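Local atomic coordinates of nicotinate-nucleotide pyrophosphorylase (Francisella tularensis subsp. tularensis, PDB entry 3TQV), a protein that probably catalyses the conversion of quinolinate and 5-phosphoribosyl 1-diphosphate into nicotinate ribonucleotide, carbon dioxide and diphosphate, a step in the biosynthesis of NAD(+). Residues B[21-26]-B[64-69]; B[82-87]-B[156-161]; B[114-119]-B[146-151]; B[138-143]-B[151-156]; B[163-166]-B[170-173]. All blocks are in the same frame, centred on the assembly; numbering follows the deposited sequence.

Contact 1 (B[21-26]-B[64-69])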
# COMPACT_ATOMS: atom_id res chain seq x y z
N ARG B 21 0.05 7.26 16.00
CA ARG B 21 0.12 8.35 15.03
C ARG B 21 -0.51 7.98 13.70
O ARG B 21 -1.16 8.80 13.05
CB ARG B 21 1.57 8.77 14.80
CG ARG B 21 1.71 9.94 13.87
CD ARG B 21 2.86 9.70 12.94
NE ARG B 21 4.12 9.54 13.66
CZ ARG B 21 5.19 8.94 13.16
NH1 ARG B 21 5.16 8.41 11.95
NH2 ARG B 21 6.30 8.85 13.89
N LEU B 22 -0.30 6.74 13.28
CA LEU B 22 -0.86 6.23 12.05
C LEU B 22 -2.40 6.14 12.12
O LEU B 22 -3.09 6.37 11.13
CB LEU B 22 -0.26 4.86 11.75
CG LEU B 22 0.90 4.85 10.76
CD1 LEU B 22 1.55 3.48 10.71
CD2 LEU B 22 0.42 5.27 9.38
N VAL B 23 -2.92 5.80 13.28
CA VAL B 23 -4.36 5.71 13.46
C VAL B 23 -4.95 7.11 13.45
O VAL B 23 -5.81 7.42 12.65
CB VAL B 23 -4.73 4.94 14.76
CG1 VAL B 23 -6.19 5.16 15.13
CG2 VAL B 23 -4.42 3.46 14.59
N ARG B 24 -4.46 7.95 14.35
CA ARG B 24 -4.80 9.37 14.41
C ARG B 24 -4.95 10.04 13.03
O ARG B 24 -6.03 10.52 12.68
CB ARG B 24 -3.73 10.09 15.24
CG ARG B 24 -3.88 11.59 15.33
CD ARG B 24 -4.55 11.97 16.62
NE ARG B 24 -3.88 11.36 17.78
CZ ARG B 24 -4.50 11.06 18.92
NH1 ARG B 24 -5.81 11.29 19.05
NH2 ARG B 24 -3.82 10.51 19.92
N GLU B 25 -3.87 10.07 12.26
CA GLU B 25 -3.88 10.62 10.91
C GLU B 25 -4.90 9.95 9.96
O GLU B 25 -5.49 10.60 9.10
CB GLU B 25 -2.47 10.56 10.31
CG GLU B 25 -1.50 11.57 10.90
CD GLU B 25 -0.03 11.20 10.63
OE1 GLU B 25 0.22 10.30 9.80
OE2 GLU B 25 0.87 11.81 11.27
N SER B 26 -5.12 8.64 10.14
CA SER B 26 -6.13 7.88 9.39
C SER B 26 -7.55 8.30 9.70
O SER B 26 -8.40 8.29 8.83
CB SER B 26 -6.02 6.40 9.73
OG SER B 26 -5.38 5.70 8.69
N ALA B 64 -6.49 -1.76 14.98
CA ALA B 64 -7.92 -1.83 15.24
C ALA B 64 -8.19 -1.40 16.68
O ALA B 64 -9.00 -0.52 16.92
CB ALA B 64 -8.42 -3.22 15.01
N ASN B 65 -7.50 -2.04 17.62
CA ASN B 65 -7.58 -1.66 19.02
C ASN B 65 -7.38 -0.16 19.22
O ASN B 65 -8.09 0.48 20.02
CB ASN B 65 -6.54 -2.42 19.84
CG ASN B 65 -6.91 -3.89 20.08
OD1 ASN B 65 -8.04 -4.31 19.83
ND2 ASN B 65 -5.96 -4.67 20.58
N GLU B 66 -6.42 0.41 18.50
CA GLU B 66 -6.06 1.80 18.71
C GLU B 66 -7.12 2.71 18.12
O GLU B 66 -7.41 3.78 18.68
CB GLU B 66 -4.66 2.09 18.17
CG GLU B 66 -4.17 3.53 18.39
CD GLU B 66 -4.36 4.01 19.82
OE1 GLU B 66 -4.55 3.16 20.73
OE2 GLU B 66 -4.31 5.24 20.04
N VAL B 67 -7.72 2.30 17.00
CA VAL B 67 -8.87 3.00 16.44
C VAL B 67 -10.01 3.06 17.46
O VAL B 67 -10.50 4.14 17.78
CB VAL B 67 -9.39 2.33 15.14
CG1 VAL B 67 -10.61 3.07 14.62
CG2 VAL B 67 -8.30 2.28 14.09
N ILE B 68 -10.43 1.90 17.97
CA ILE B 68 -11.45 1.88 19.03
C ILE B 68 -11.11 2.87 20.14
O ILE B 68 -11.89 3.77 20.46
CB ILE B 68 -11.59 0.48 19.67
CG1 ILE B 68 -12.26 -0.48 18.71
CG2 ILE B 68 -12.39 0.54 20.96
CD1 ILE B 68 -13.09 0.23 17.66
N ASN B 69 -9.92 2.69 20.70
CA ASN B 69 -9.42 3.48 21.80
C ASN B 69 -9.51 4.98 21.57
O ASN B 69 -9.88 5.74 22.48
CB ASN B 69 -7.96 3.11 22.06
CG ASN B 69 -7.41 3.74 23.31
OD1 ASN B 69 -6.37 4.41 23.29
ND2 ASN B 69 -8.13 3.55 24.41
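Val23 on helix 16-31 reaches across to Val67 and Glu66 on helix 61-71, and the contact is made by carbon atoms alone. In its apolar part the two methyls of Val23 lean mainly on different residues. CG1, placed opposite the backbone N (chi1 165°), rests on the backbone at Val67 CA at 3.7 Å and also meets the side-chain branch Val67 CG2 at 3.7 Å. CG2 of Val23 goes chiefly to the methylene carbons of Glu66, lying 3.8 Å from Glu66 CG. The backbones come nearest at the valine pair, Val23 CA lying 6.0 Å from Val67 CA, and the two valine side chains cross obliquely.

The second kind of contribution is that of a charged residue used for its hydrocarbon. Glu66 runs out from its helix with CG turned away from its own N (chi1 -178°) and bends at the next bond (chi2 48°), a shape in which both CB and CG lie beside Val23 CG2. Arg24 NH2 comes within 5.3 Å of Glu66 OE2, opposite charges that do not touch.

Neighbours enlarge this small patch. Phe63 and Gln70 also lie against Val23, Leu27 and Ile110 against Val67, and Val19 and Thr20 against Glu66. The second subunit approaches helix 16-31 at Arg21 and Glu25, where its own Glu25 and Arg21 make long, weak ion pairs. The chemistry is therefore that of helix-on-helix packing in the N-terminal part of the fold: dispersion contacts and apolar burial join the helices, and the glutamate contributes chiefly its aliphatic stem.

Contact 2 (B[82-87]-B[156-161]); sequences SDAQKV and VRCGGG
Beside the meeting of Ala84 with Cys158 lie two flat groups, the guanidinium of Arg157 and the carboxylate of Asp83. The guanidinium presents its edge to the chain just beyond its helix, with Gly161 C in its plane. Arg157 NH1 donates to Gly161 O at 3.1 Å, and this NH1 stands above the carbonyl plane of Gly161, 51° out of it. The Asp83 carboxylate is held by the backbone N atoms of Gly60 and Gln61 and by the hydroxyl of Tyr154.

The touching itself is modest. Ala84 CB packs on Cys158 SG at 4.1 Å, and Ala84 CA comes to 3.6 Å from Cys158 O, a CA-H...O contact with an angle of 134° at the hydrogen. With SG opposite its own carbonyl carbon (chi1 -79°), the sulfur stands beside Ala84 CB, and Asp83 CB lies at the margin.

Ala84 belongs to the type II turn from Ser82 to Gln85, Cys158 to the last turn of a helix that closes in a Schellman motif at Gly160. There Val156 O is approached from opposite faces by Gly159 N and by Gly161 N, the latter at 2.9 Å, while Gly160 N returns to Arg157 O.

In the fold, the turn precedes strand 86-87, which pairs antiparallel with strand 56-57, and backbone bonds tie Ala84 and Gln85 to Leu58. The contact thus sets the turn leading into this two-stranded sheet against the C-terminal end of helix 149-159, whose Val156 packs on helices 100-130 and 271-274.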
# COMPACT_ATOMS: atom_id res chain seq x y z
N SER B 82 -5.85 -14.06 16.93
CA SER B 82 -4.81 -13.09 17.21
C SER B 82 -3.87 -12.93 16.01
O SER B 82 -3.85 -13.77 15.10
CB SER B 82 -4.02 -13.48 18.46
OG SER B 82 -3.62 -14.85 18.42
N ASP B 83 -3.10 -11.84 16.02
CA ASP B 83 -2.13 -11.57 14.97
C ASP B 83 -1.15 -12.72 14.79
O ASP B 83 -0.51 -13.15 15.74
CB ASP B 83 -1.33 -10.32 15.30
CG ASP B 83 -2.01 -9.06 14.82
OD1 ASP B 83 -3.24 -9.08 14.56
OD2 ASP B 83 -1.31 -8.04 14.69
N ALA B 84 -1.06 -13.21 13.55
CA ALA B 84 -0.05 -14.18 13.13
C ALA B 84 -0.61 -15.58 13.10
O ALA B 84 0.12 -16.58 13.00
CB ALA B 84 1.22 -14.09 13.99
N GLN B 85 -1.94 -15.62 13.14
CA GLN B 85 -2.71 -16.85 13.04
C GLN B 85 -3.32 -17.01 11.66
O GLN B 85 -3.64 -16.03 10.98
CB GLN B 85 -3.86 -16.82 14.02
CG GLN B 85 -3.44 -16.89 15.44
CD GLN B 85 -4.47 -17.62 16.24
OE1 GLN B 85 -4.19 -18.68 16.80
NE2 GLN B 85 -5.68 -17.07 16.29
N LYS B 86 -3.48 -18.25 11.25
CA LYS B 86 -4.15 -18.55 10.02
C LYS B 86 -5.65 -18.60 10.31
O LYS B 86 -6.13 -19.46 11.04
CB LYS B 86 -3.62 -19.87 9.46
CG LYS B 86 -4.33 -20.40 8.23
CD LYS B 86 -3.88 -21.83 7.97
CE LYS B 86 -4.65 -22.49 6.84
NZ LYS B 86 -4.17 -23.87 6.55
N VAL B 87 -6.38 -17.63 9.76
CA VAL B 87 -7.82 -17.55 9.91
C VAL B 87 -8.52 -18.18 8.72
O VAL B 87 -8.25 -17.82 7.57
CB VAL B 87 -8.27 -16.10 10.02
CG1 VAL B 87 -9.80 -16.03 10.14
CG2 VAL B 87 -7.58 -15.42 11.19
N VAL B 156 5.28 -9.00 7.87
CA VAL B 156 6.09 -10.02 7.24
C VAL B 156 6.48 -11.08 8.26
O VAL B 156 6.38 -12.28 8.00
CB VAL B 156 7.32 -9.42 6.52
CG1 VAL B 156 8.27 -10.52 6.12
CG2 VAL B 156 6.88 -8.63 5.28
N ARG B 157 6.91 -10.64 9.44
CA ARG B 157 7.16 -11.57 10.53
C ARG B 157 5.90 -12.36 10.84
O ARG B 157 5.95 -13.58 10.95
CB ARG B 157 7.67 -10.83 11.77
CG ARG B 157 9.14 -10.42 11.69
CD ARG B 157 10.06 -11.62 11.82
NE ARG B 157 9.67 -12.41 12.97
CZ ARG B 157 9.38 -13.71 12.94
NH1 ARG B 157 9.47 -14.38 11.80
NH2 ARG B 157 9.03 -14.33 14.06
N CYS B 158 4.76 -11.67 10.94
CA CYS B 158 3.49 -12.33 11.22
C CYS B 158 3.19 -13.50 10.27
O CYS B 158 2.50 -14.46 10.64
CB CYS B 158 2.33 -11.34 11.21
SG CYS B 158 2.20 -10.36 12.71
N GLY B 159 3.73 -13.41 9.06
CA GLY B 159 3.44 -14.38 8.03
C GLY B 159 4.47 -15.47 7.83
O GLY B 159 4.27 -16.38 7.04
N GLY B 160 5.60 -15.39 8.54
CA GLY B 160 6.60 -16.44 8.44
C GLY B 160 7.95 -15.92 7.99
O GLY B 160 8.97 -16.61 8.10
N GLY B 161 7.95 -14.68 7.51
CA GLY B 161 9.16 -14.10 6.97
C GLY B 161 10.00 -13.44 8.03
O GLY B 161 9.47 -13.04 9.06

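Contact 3 (B[114-119]-B[146-151])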
# COMPACT_ATOMS: atom_id res chain seq x y z
N ILE B 114 -6.63 -3.87 8.79
CA ILE B 114 -6.55 -5.33 8.75
C ILE B 114 -6.38 -5.78 7.31
O ILE B 114 -5.52 -6.61 7.02
CB ILE B 114 -7.79 -6.00 9.39
CG1 ILE B 114 -8.22 -5.26 10.65
CG2 ILE B 114 -7.49 -7.43 9.75
CD1 ILE B 114 -7.09 -4.97 11.58
N GLN B 115 -7.19 -5.24 6.40
CA GLN B 115 -7.10 -5.58 4.97
C GLN B 115 -5.68 -5.59 4.50
O GLN B 115 -5.23 -6.50 3.81
CB GLN B 115 -7.75 -4.49 4.14
CG GLN B 115 -9.21 -4.59 3.96
CD GLN B 115 -9.73 -3.37 3.27
OE1 GLN B 115 -8.96 -2.48 2.88
NE2 GLN B 115 -11.04 -3.30 3.10
N MSE B 116 -5.00 -4.51 4.86
CA MSE B 116 -3.70 -4.21 4.32
C MSE B 116 -2.65 -5.12 4.94
O MSE B 116 -1.98 -5.88 4.23
CB MSE B 116 -3.38 -2.76 4.62
CG MSE B 116 -2.13 -2.28 3.94
SE MSE B 116 -1.43 -0.74 4.85
CE MSE B 116 0.35 -0.74 4.07
N LEU B 117 -2.53 -5.04 6.26
CA LEU B 117 -1.50 -5.77 6.98
C LEU B 117 -1.69 -7.27 6.89
O LEU B 117 -0.73 -8.01 6.76
CB LEU B 117 -1.45 -5.31 8.44
CG LEU B 117 -1.13 -3.81 8.54
CD1 LEU B 117 -1.30 -3.29 9.96
CD2 LEU B 117 0.26 -3.51 7.99
N SER B 118 -2.94 -7.71 6.93
CA SER B 118 -3.22 -9.13 6.79
C SER B 118 -2.89 -9.50 5.36
O SER B 118 -2.48 -10.62 5.07
CB SER B 118 -4.68 -9.44 7.09
OG SER B 118 -5.03 -9.05 8.40
N GLY B 119 -3.08 -8.54 4.46
CA GLY B 119 -2.71 -8.75 3.08
C GLY B 119 -1.23 -9.07 3.02
O GLY B 119 -0.83 -10.14 2.54
N PRO B 146 5.33 3.99 2.16
CA PRO B 146 5.86 5.01 3.05
C PRO B 146 5.05 5.14 4.34
O PRO B 146 3.82 5.15 4.30
CB PRO B 146 5.76 6.27 2.19
CG PRO B 146 6.06 5.75 0.81
CD PRO B 146 5.32 4.43 0.76
N GLY B 147 5.75 5.23 5.47
CA GLY B 147 5.13 5.41 6.77
C GLY B 147 4.76 4.09 7.42
O GLY B 147 4.32 4.05 8.56
N PHE B 148 4.93 3.01 6.66
CA PHE B 148 4.52 1.68 7.08
C PHE B 148 5.71 0.75 7.07
O PHE B 148 5.56 -0.44 6.80
CB PHE B 148 3.46 1.12 6.13
CG PHE B 148 2.10 1.69 6.35
CD1 PHE B 148 1.15 1.00 7.09
CD2 PHE B 148 1.76 2.93 5.80
CE1 PHE B 148 -0.11 1.52 7.32
CE2 PHE B 148 0.50 3.47 5.99
CZ PHE B 148 -0.46 2.76 6.76
N ARG B 149 6.89 1.31 7.33
CA ARG B 149 8.11 0.50 7.36
C ARG B 149 8.01 -0.58 8.43
O ARG B 149 8.09 -1.77 8.13
CB ARG B 149 9.33 1.39 7.63
CG ARG B 149 10.54 0.63 8.14
CD ARG B 149 11.29 -0.12 7.06
NE ARG B 149 11.95 0.82 6.15
CZ ARG B 149 11.69 0.86 4.86
NH1 ARG B 149 10.81 0.02 4.35
NH2 ARG B 149 12.30 1.74 4.08
N LEU B 150 7.81 -0.16 9.68
CA LEU B 150 7.74 -1.09 10.78
C LEU B 150 6.46 -1.95 10.72
O LEU B 150 6.50 -3.16 10.96
CB LEU B 150 7.85 -0.34 12.12
CG LEU B 150 9.27 0.18 12.42
CD1 LEU B 150 9.27 1.01 13.69
CD2 LEU B 150 10.29 -0.96 12.52
N ALA B 151 5.35 -1.31 10.37
CA ALA B 151 4.08 -2.00 10.23
C ALA B 151 4.19 -3.19 9.28
O ALA B 151 3.68 -4.27 9.57
CB ALA B 151 2.98 -1.03 9.76
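Met116, present as selenomethionine, lays the end of its side chain over the Phe148 ring. Its methyl CE is 3.9 Å from the ring centroid of Phe148 and 24° off the normal, a CH-pi contact displaced toward the CD1 rim. The heavier neighbour, Met116 SE, stands 4.1 Å from the same Phe148 centroid but more obliquely, and completes a Met-aromatic contact. A second, looser touch lies alongside: Leu117 CD2 reaches Ala151 CB at 4.1 Å and the backbone Ala151 O at 3.8 Å.

What places these groups comes next. Met116 leaves helix 100-130 with CG opposite its backbone N (chi1 -172°) and stays extended to the methyl, reaching the ring. Phe148 occupies the N-cap position of helix 149-159, one turn before Ala151, and Pro146 O lies in the plane of its ring at the edge.

Farther out, Leu22 packs on Phe148, Ile145 on Met116, and Phe63 on both Leu117 and Ala151. The second subunit closes in as well: its Pro146 rests on Phe148, and its Glu29 accepts from the backbone N atoms of Gly147 and Arg149 at the start of the helix.

The chemistry is apolar and polarisable: a thioether end (selenium in this crystal) on an aromatic face joins the long helix to the beginning of helix 149-159 near the dimer interface, while carboxylate-to-backbone bonds from the partner subunit serve the polar atoms there.

Contact 4 (B[138-143]-B[151-156]). With PO4 (phosphate ion), chain F.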
# COMPACT_ATOMS: atom_id res chain seq x y z
N LEU B 138 12.97 -16.58 4.09
CA LEU B 138 12.49 -15.38 3.39
C LEU B 138 12.94 -14.08 4.06
O LEU B 138 12.72 -13.86 5.26
CB LEU B 138 10.96 -15.40 3.38
CG LEU B 138 10.22 -15.03 2.09
CD1 LEU B 138 10.63 -15.99 1.01
CD2 LEU B 138 8.71 -15.08 2.29
N LEU B 139 13.57 -13.20 3.30
CA LEU B 139 13.90 -11.89 3.82
C LEU B 139 13.11 -10.81 3.10
O LEU B 139 12.84 -10.91 1.91
CB LEU B 139 15.40 -11.62 3.69
CG LEU B 139 16.28 -12.46 4.60
CD1 LEU B 139 17.74 -12.17 4.32
CD2 LEU B 139 15.96 -12.21 6.07
N ASP B 140 12.71 -9.77 3.84
CA ASP B 140 12.07 -8.62 3.23
C ASP B 140 13.12 -7.58 2.81
O ASP B 140 14.31 -7.88 2.74
CB ASP B 140 11.01 -8.03 4.15
CG ASP B 140 11.56 -7.66 5.52
OD1 ASP B 140 12.78 -7.44 5.70
OD2 ASP B 140 10.72 -7.60 6.44
N THR B 141 12.67 -6.34 2.55
CA THR B 141 13.51 -5.30 1.94
C THR B 141 13.03 -3.96 2.43
O THR B 141 12.21 -3.89 3.34
CB THR B 141 13.35 -5.26 0.42
OG1 THR B 141 12.13 -4.58 0.10
CG2 THR B 141 13.30 -6.69 -0.16
N ARG B 142 13.53 -2.90 1.80
CA ARG B 142 13.04 -1.56 2.11
C ARG B 142 11.93 -1.11 1.13
O ARG B 142 11.43 0.03 1.22
CB ARG B 142 14.19 -0.54 2.17
CG ARG B 142 15.10 -0.71 3.42
CD ARG B 142 16.48 -0.03 3.30
NE ARG B 142 16.40 1.39 2.97
CZ ARG B 142 16.84 1.93 1.82
NH1 ARG B 142 17.39 1.17 0.89
NH2 ARG B 142 16.74 3.25 1.61
N LYS B 143 11.53 -2.00 0.22
CA LYS B 143 10.47 -1.67 -0.73
C LYS B 143 9.11 -1.74 -0.02
O LYS B 143 8.35 -2.71 -0.13
CB LYS B 143 10.54 -2.54 -1.99
CG LYS B 143 11.87 -2.43 -2.76
CD LYS B 143 11.90 -3.38 -3.95
CE LYS B 143 12.83 -2.91 -5.07
NZ LYS B 143 14.22 -2.85 -4.55
N ALA B 151 5.35 -1.31 10.37
CA ALA B 151 4.08 -2.00 10.23
C ALA B 151 4.19 -3.19 9.28
O ALA B 151 3.68 -4.27 9.57
CB ALA B 151 2.98 -1.03 9.76
N GLN B 152 4.87 -2.99 8.14
CA GLN B 152 5.09 -4.07 7.18
C GLN B 152 6.17 -5.11 7.59
O GLN B 152 6.07 -6.28 7.26
CB GLN B 152 5.35 -3.51 5.78
CG GLN B 152 4.13 -2.82 5.18
CD GLN B 152 4.10 -2.86 3.65
OE1 GLN B 152 3.38 -3.67 3.04
NE2 GLN B 152 4.89 -1.99 3.02
N LYS B 153 7.20 -4.67 8.30
CA LYS B 153 8.19 -5.59 8.84
C LYS B 153 7.47 -6.54 9.81
O LYS B 153 7.71 -7.75 9.83
CB LYS B 153 9.28 -4.81 9.58
CG LYS B 153 10.13 -3.90 8.70
CD LYS B 153 11.11 -4.70 7.88
CE LYS B 153 12.05 -3.83 7.07
NZ LYS B 153 12.90 -4.66 6.15
N TYR B 154 6.57 -5.98 10.60
CA TYR B 154 5.75 -6.76 11.51
C TYR B 154 4.85 -7.75 10.74
O TYR B 154 4.81 -8.94 11.06
CB TYR B 154 4.94 -5.83 12.43
CG TYR B 154 4.04 -6.56 13.38
CD1 TYR B 154 4.57 -7.31 14.42
CD2 TYR B 154 2.66 -6.51 13.24
CE1 TYR B 154 3.76 -7.99 15.29
CE2 TYR B 154 1.82 -7.19 14.12
CZ TYR B 154 2.38 -7.93 15.14
OH TYR B 154 1.57 -8.62 16.02
N ALA B 155 4.15 -7.27 9.73
CA ALA B 155 3.29 -8.15 8.94
C ALA B 155 4.11 -9.30 8.38
O ALA B 155 3.68 -10.45 8.41
CB ALA B 155 2.62 -7.39 7.81
N VAL B 156 5.28 -9.00 7.87
CA VAL B 156 6.09 -10.02 7.24
C VAL B 156 6.48 -11.08 8.26
O VAL B 156 6.38 -12.28 8.00
CB VAL B 156 7.32 -9.42 6.52
CG1 VAL B 156 8.27 -10.52 6.12
CG2 VAL B 156 6.88 -8.63 5.28
P PO4 F . 17.46 -2.89 1.29
O1 PO4 F . 18.13 -4.06 0.63
O2 PO4 F . 15.98 -2.92 1.03
O3 PO4 F . 17.73 -2.93 2.76
O4 PO4 F . 18.05 -1.62 0.74
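Lys153 NZ is gripped by three acceptors. Asp140 OD1, at 2.8 Å, forms a salt bridge with it, though as a hydrogen bond the geometry is weak. Thr141 O takes a further bond from Lys153 NZ at 3.0 Å, with the donor standing 52° out of the carbonyl plane. Arg165 O, on the following loop, is the third. The lysine bends at its second torsion (chi2 -75°) and then runs straight, crossing the Asp140 side chain at about a right angle. Asp140 OD2 lies beside the aliphatic Lys153 CD and near Val156 CG1 (3.8 Å). The buried ammonium and carboxylate would largely offset each other's charge, and the shared lysine would tie the chain after strand 137-139 to the 163-166 loop.

The same chain carries predicted substrate-binding residues. Thr141 OG1 accepts from Lys143 N at 2.7 Å, an ST turn that shapes the bend at Arg142. There a phosphate ion, probably from the crystallisation liquor, receives Arg142 N on O2 (2.6 Å) and Arg142 NH1 on O4 (2.9 Å), with O4 at the guanidinium edge. Asp30 of the second subunit makes a salt bridge with Arg142 NH2.

Strand 137-139 is an outermost strand of the parallel sheet, beside strand 266-268. Helix 149-159 packs against the loop leaving this strand, with helix 100-130 against Leu138 and Ala155, and helix 271-274 against Asp140 and Gln152.

Contact 5 (B[163-166]-B[170-173]). With PO4 (phosphate ion), chain F.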
# COMPACT_ATOMS: atom_id res chain seq x y z
N ASN B 163 13.11 -10.43 9.01
CA ASN B 163 13.45 -9.07 8.65
C ASN B 163 14.90 -8.87 8.21
O ASN B 163 15.82 -9.01 9.01
CB ASN B 163 13.14 -8.13 9.82
CG ASN B 163 11.66 -8.14 10.20
OD1 ASN B 163 10.79 -8.21 9.34
ND2 ASN B 163 11.38 -8.05 11.50
N HIS B 164 15.08 -8.53 6.94
CA HIS B 164 16.31 -7.90 6.48
C HIS B 164 16.41 -6.58 7.24
O HIS B 164 15.53 -6.25 8.02
CB HIS B 164 16.21 -7.65 4.98
CG HIS B 164 17.46 -7.15 4.35
ND1 HIS B 164 18.56 -7.95 4.14
CD2 HIS B 164 17.78 -5.93 3.85
CE1 HIS B 164 19.51 -7.24 3.55
NE2 HIS B 164 19.06 -6.02 3.36
N ARG B 165 17.47 -5.81 7.02
CA ARG B 165 17.68 -4.63 7.85
C ARG B 165 16.45 -3.72 7.87
O ARG B 165 15.74 -3.61 6.88
CB ARG B 165 18.92 -3.86 7.39
CG ARG B 165 18.88 -3.48 5.93
CD ARG B 165 20.00 -2.54 5.55
NE ARG B 165 19.78 -1.96 4.22
CZ ARG B 165 20.54 -1.01 3.67
NH1 ARG B 165 21.58 -0.51 4.32
NH2 ARG B 165 20.23 -0.58 2.45
N ILE B 166 16.18 -3.07 9.00
CA ILE B 166 15.07 -2.12 9.04
C ILE B 166 15.28 -0.91 8.13
O ILE B 166 14.32 -0.44 7.50
CB ILE B 166 14.78 -1.62 10.48
CG1 ILE B 166 14.61 -2.79 11.43
CG2 ILE B 166 13.55 -0.68 10.48
CD1 ILE B 166 13.72 -3.91 10.89
N ASP B 170 20.67 0.62 10.85
CA ASP B 170 20.98 -0.57 11.64
C ASP B 170 21.95 -1.56 10.97
O ASP B 170 22.47 -2.47 11.62
CB ASP B 170 19.69 -1.30 12.09
CG ASP B 170 18.70 -1.55 10.93
OD1 ASP B 170 18.82 -0.93 9.86
OD2 ASP B 170 17.78 -2.37 11.12
N ALA B 171 22.20 -1.37 9.68
CA ALA B 171 23.02 -2.33 8.96
C ALA B 171 23.66 -1.74 7.72
O ALA B 171 23.18 -0.74 7.18
CB ALA B 171 22.21 -3.53 8.62
N TYR B 172 24.74 -2.37 7.26
CA TYR B 172 25.50 -1.88 6.12
C TYR B 172 25.07 -2.61 4.89
O TYR B 172 24.93 -3.82 4.94
CB TYR B 172 27.00 -2.17 6.30
CG TYR B 172 27.78 -1.12 7.03
CD1 TYR B 172 27.69 0.22 6.66
CD2 TYR B 172 28.62 -1.47 8.08
CE1 TYR B 172 28.44 1.20 7.33
CE2 TYR B 172 29.36 -0.51 8.76
CZ TYR B 172 29.26 0.82 8.39
OH TYR B 172 30.00 1.76 9.07
N LEU B 173 24.87 -1.90 3.77
CA LEU B 173 24.57 -2.57 2.50
C LEU B 173 25.36 -1.97 1.38
O LEU B 173 24.99 -0.93 0.84
CB LEU B 173 23.08 -2.54 2.15
CG LEU B 173 22.69 -3.30 0.87
CD1 LEU B 173 23.44 -4.64 0.74
CD2 LEU B 173 21.18 -3.53 0.75
P PO4 F . 17.46 -2.89 1.29
O1 PO4 F . 18.13 -4.06 0.63
O2 PO4 F . 15.98 -2.92 1.03
O3 PO4 F . 17.73 -2.93 2.76
O4 PO4 F . 18.05 -1.62 0.74
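This is a polar contact with an arginine at its centre, Arg165 set against Ala171 and Leu173, at the edge of the open alpha/beta barrel of the C-terminal domain, where a loop returns to strand 171-174. Arg165 is a predicted substrate-binding residue, and here it holds a phosphate ion that probably came from the crystallisation liquor; the site is consistent with a pocket for an anionic substrate.

The guanidinium is used on several sides. Arg165 NE donates almost straight to phosphate O3 at 2.7 Å (178°), and NH2 donates to O4 at 3.0 Å. NH1 turns to the protein, bonding Ala171 O at 3.3 Å; this oxygen lies in the guanidinium plane, although NH1 stands well above the carbonyl's own plane. The side chain gets there from a crowded position (chi1 55°), then extends fully, with its CB against Ala171 CB.

Asp170 fixes the next residue: its OD2 uses the syn lone pair to accept Ile166 N at 2.7 Å, while OD1 takes Gly167 N. One carboxylate thus binds the backbone N atoms of both Ile166 and Gly167, closing the short turn between the segments. His164 lies near the ion, which is shared with Arg142. Thr37 of the second subunit bonds to Leu173 N and packs on Arg165.

One face of the guanidinium is covered by Leu173 CB, 3.3 Å from Arg165 CZ and set toward the rim of the plane.

From the N terminus, contact 1 closes first, joining helices 16-31 and 61-71 before the other loops open. Contact 2 then spans the longest loop, from the turn at 82-87 to the end of helix 149-159, and encloses contacts 3 and 4. Those two cross, their segments alternating along the chain, and share Ala151; contacts 2 and 4 share Val156. Helix 149-159 is therefore the common element, tied to the turn before the small N-terminal sheet, helix 100-130 and the loop after strand 137-139. Contact 5 follows in series as a short return, touching contact 4 through Lys153 and Arg165 and sharing its phosphate. Contact 1 borders contact 3.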